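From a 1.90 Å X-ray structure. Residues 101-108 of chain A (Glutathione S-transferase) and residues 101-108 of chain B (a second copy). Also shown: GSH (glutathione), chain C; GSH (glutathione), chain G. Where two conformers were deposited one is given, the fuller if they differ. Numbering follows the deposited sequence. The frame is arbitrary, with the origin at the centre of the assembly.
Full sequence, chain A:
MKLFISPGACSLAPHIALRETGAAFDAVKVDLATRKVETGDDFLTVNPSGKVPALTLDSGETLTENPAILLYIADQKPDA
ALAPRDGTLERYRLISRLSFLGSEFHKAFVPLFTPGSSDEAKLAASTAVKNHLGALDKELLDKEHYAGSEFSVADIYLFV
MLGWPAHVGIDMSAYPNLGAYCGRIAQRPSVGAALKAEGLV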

# COMPACT_ATOMS: atom_id res chain seq x y z
N LEU A 101 -0.78 -5.67 -2.95
CA LEU A 101 -2.06 -5.67 -3.69
C LEU A 101 -2.53 -4.21 -3.94
O LEU A 101 -2.94 -3.94 -5.05
CB LEU A 101 -3.08 -6.46 -2.88
CG LEU A 101 -2.80 -7.97 -2.84
CD1 LEU A 101 -3.80 -8.67 -1.93
CD2 LEU A 101 -2.85 -8.54 -4.22
N GLY A 102 -2.47 -3.36 -2.93
CA GLY A 102 -2.94 -1.95 -3.00
C GLY A 102 -2.02 -1.05 -3.83
O GLY A 102 -2.53 -0.21 -4.59
N SER A 103 -0.72 -1.25 -3.71
CA SER A 103 0.32 -0.35 -4.26
C SER A 103 0.79 -0.84 -5.63
O SER A 103 1.15 -0.01 -6.45
CB SER A 103 1.44 -0.19 -3.20
OG SER A 103 0.66 0.65 -2.32
N GLU A 104 0.77 -2.14 -5.93
CA GLU A 104 1.32 -2.62 -7.24
C GLU A 104 0.20 -3.18 -8.12
O GLU A 104 0.04 -2.70 -9.22
CB GLU A 104 2.38 -3.70 -6.99
CG GLU A 104 3.53 -3.22 -6.11
CD GLU A 104 4.39 -2.13 -6.73
OE1 GLU A 104 5.23 -1.56 -6.01
OE2 GLU A 104 4.22 -1.82 -7.90
N PHE A 105 -0.54 -4.19 -7.66
CA PHE A 105 -1.54 -4.92 -8.48
C PHE A 105 -2.72 -4.00 -8.86
O PHE A 105 -2.97 -3.78 -10.03
CB PHE A 105 -2.01 -6.18 -7.76
CG PHE A 105 -2.72 -7.16 -8.66
CD1 PHE A 105 -2.25 -7.37 -9.95
CD2 PHE A 105 -3.85 -7.84 -8.24
CE1 PHE A 105 -2.88 -8.29 -10.79
CE2 PHE A 105 -4.49 -8.74 -9.09
CZ PHE A 105 -4.00 -8.95 -10.35
N HIS A 106 -3.34 -3.37 -7.86
CA HIS A 106 -4.49 -2.44 -8.06
C HIS A 106 -4.07 -1.42 -9.10
O HIS A 106 -4.87 -1.15 -10.01
CB HIS A 106 -4.94 -1.80 -6.71
CG HIS A 106 -6.18 -0.95 -6.78
ND1 HIS A 106 -6.45 -0.07 -7.79
CD2 HIS A 106 -7.20 -0.80 -5.91
CE1 HIS A 106 -7.60 0.55 -7.57
NE2 HIS A 106 -8.09 0.11 -6.43
N LYS A 107 -2.92 -0.77 -8.90
CA LYS A 107 -2.53 0.44 -9.65
C LYS A 107 -2.18 0.03 -11.09
O LYS A 107 -2.48 0.84 -12.00
CB LYS A 107 -1.45 1.25 -8.90
CG LYS A 107 -1.89 1.83 -7.55
CD LYS A 107 -3.29 2.43 -7.54
CE LYS A 107 -3.56 3.51 -6.52
NZ LYS A 107 -3.49 4.86 -7.14
N ALA A 108 -1.70 -1.21 -11.33
CA ALA A 108 -1.51 -1.76 -12.71
C ALA A 108 -2.78 -1.59 -13.56
O ALA A 108 -2.63 -1.34 -14.77
CB ALA A 108 -1.09 -3.21 -12.67
N LEU B 101 0.36 6.73 1.50
CA LEU B 101 1.69 7.15 0.99
C LEU B 101 2.20 6.14 -0.05
O LEU B 101 2.66 6.57 -1.11
CB LEU B 101 2.64 7.31 2.18
CG LEU B 101 2.41 8.51 3.11
CD1 LEU B 101 3.46 8.51 4.23
CD2 LEU B 101 2.50 9.84 2.39
N GLY B 102 2.11 4.84 0.23
CA GLY B 102 2.58 3.76 -0.63
C GLY B 102 1.76 3.62 -1.93
O GLY B 102 2.37 3.41 -3.00
N SER B 103 0.44 3.69 -1.84
CA SER B 103 -0.49 3.37 -2.96
C SER B 103 -0.85 4.61 -3.76
O SER B 103 -1.24 4.45 -4.92
CB SER B 103 -1.73 2.70 -2.43
OG SER B 103 -2.64 3.66 -1.83
N GLU B 104 -0.80 5.82 -3.19
CA GLU B 104 -1.34 7.00 -3.90
C GLU B 104 -0.15 7.93 -4.19
O GLU B 104 0.11 8.26 -5.35
CB GLU B 104 -2.46 7.68 -3.10
CG GLU B 104 -3.63 6.78 -2.73
CD GLU B 104 -4.44 6.34 -3.93
OE1 GLU B 104 -5.32 5.53 -3.72
OE2 GLU B 104 -4.19 6.79 -5.04
N PHE B 105 0.51 8.40 -3.13
CA PHE B 105 1.56 9.45 -3.30
C PHE B 105 2.75 8.88 -4.07
O PHE B 105 3.14 9.51 -5.06
CB PHE B 105 1.98 10.04 -1.96
CG PHE B 105 2.80 11.29 -2.10
CD1 PHE B 105 2.53 12.24 -3.07
CD2 PHE B 105 3.83 11.55 -1.20
CE1 PHE B 105 3.27 13.41 -3.17
CE2 PHE B 105 4.56 12.73 -1.29
CZ PHE B 105 4.27 13.65 -2.25
N HIS B 106 3.31 7.74 -3.62
CA HIS B 106 4.51 7.12 -4.23
C HIS B 106 4.21 6.88 -5.71
O HIS B 106 5.03 7.29 -6.56
CB HIS B 106 4.91 5.83 -3.50
CG HIS B 106 6.17 5.19 -4.00
ND1 HIS B 106 7.07 4.63 -3.14
CD2 HIS B 106 6.68 5.01 -5.22
CE1 HIS B 106 8.09 4.13 -3.83
NE2 HIS B 106 7.88 4.37 -5.11
N LYS B 107 3.02 6.35 -6.00
CA LYS B 107 2.63 5.92 -7.35
C LYS B 107 2.51 7.13 -8.30
O LYS B 107 2.84 6.98 -9.48
CB LYS B 107 1.45 4.97 -7.19
CG LYS B 107 1.89 3.62 -6.62
CD LYS B 107 2.50 2.78 -7.71
CE LYS B 107 3.50 1.74 -7.27
NZ LYS B 107 3.80 0.87 -8.43
N ALA B 108 2.17 8.33 -7.81
CA ALA B 108 2.12 9.55 -8.63
C ALA B 108 3.48 9.83 -9.29
O ALA B 108 3.50 10.37 -10.40
CB ALA B 108 1.68 10.73 -7.78
N1 GSH C . -5.51 3.19 -1.99
CA1 GSH C . -6.97 3.07 -1.83
C1 GSH C . -7.30 1.83 -0.99
O11 GSH C . -6.46 0.92 -0.99
O12 GSH C . -8.42 1.83 -0.36
CB1 GSH C . -7.58 2.98 -3.23
CG1 GSH C . -9.07 3.18 -3.27
CD1 GSH C . -9.54 3.28 -4.72
OE1 GSH C . -8.78 3.59 -5.65
N2 GSH C . -10.83 3.07 -4.92
CA2 GSH C . -11.53 3.19 -6.18
C2 GSH C . -12.32 4.48 -6.27
O2 GSH C . -13.06 4.82 -5.34
CB2 GSH C . -12.43 1.99 -6.44
SG2 GSH C . -11.53 0.46 -6.82
N3 GSH C . -12.11 5.22 -7.35
CA3 GSH C . -12.82 6.46 -7.59
C3 GSH C . -11.88 7.64 -7.85
O31 GSH C . -10.67 7.48 -7.61
O32 GSH C . -12.40 8.70 -8.25
N1 GSH G . 5.30 -0.88 -3.23
CA1 GSH G . 6.76 -0.99 -3.03
C1 GSH G . 7.13 -0.59 -1.57
O11 GSH G . 8.13 -1.15 -1.04
O12 GSH G . 6.38 0.22 -0.99
CB1 GSH G . 7.43 -0.14 -4.13
CG1 GSH G . 8.94 -0.06 -4.02
CD1 GSH G . 9.50 0.65 -5.24
OE1 GSH G . 8.78 0.99 -6.18
N2 GSH G . 10.81 0.85 -5.21
CA2 GSH G . 11.57 1.47 -6.28
C2 GSH G . 12.33 0.44 -7.11
O2 GSH G . 12.98 -0.47 -6.59
CB2 GSH G . 12.50 2.53 -5.70
SG2 GSH G . 11.59 3.94 -5.03
N3 GSH G . 12.26 0.59 -8.42
CA3 GSH G . 12.98 -0.26 -9.33
C3 GSH G . 12.04 -1.04 -10.24
O31 GSH G . 12.57 -1.79 -11.08
O32 GSH G . 10.81 -0.86 -10.08

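Two copies of one helix often combine close packing at the centre with reciprocal charge pairs on the flank, and this glutathione S-transferase dimer is a clear example. The axes approach to 8.1 Å at 61°, and the CA atoms of Ser A103 and Ser B103 lie 4.0 Å apart. The stretches bury 319 Å² in total, mostly from Lys A107 and Lys B107 (71 Å² each) and Ser A103 and Ser B103 (59 and 50 Å²).

Packing governs the centre. Gly A102 and Gly B102 put backbone beside the serines: Gly A102 O lies 3.7 Å from Ser B103 CB. The serines are small; in the conformer given, Ser A103 is m and its OG makes a tight 3.0 Å contact with Ser B103 CA, whereas Ser B103 is p.

Salt bridges supply the polar bonds. Lys A107 and Lys B107 point toward the opposing helix, and Lys B107 CE passes 3.0 Å from Ser A103 O. Lys B107 NZ then reaches Glu A104 OE2 at 2.8 Å, and Lys A107 NZ reaches Glu B104 OE2 at 2.9 Å.

Each glutamate starts away from its partner helix but bends back through two m torsions. Its second oxygen serves the ligand: Glu A104 OE1 accepts a 2.9 Å hydrogen bond from N1 of the chain G glutathione, and Glu B104 OE1 does likewise with chain C.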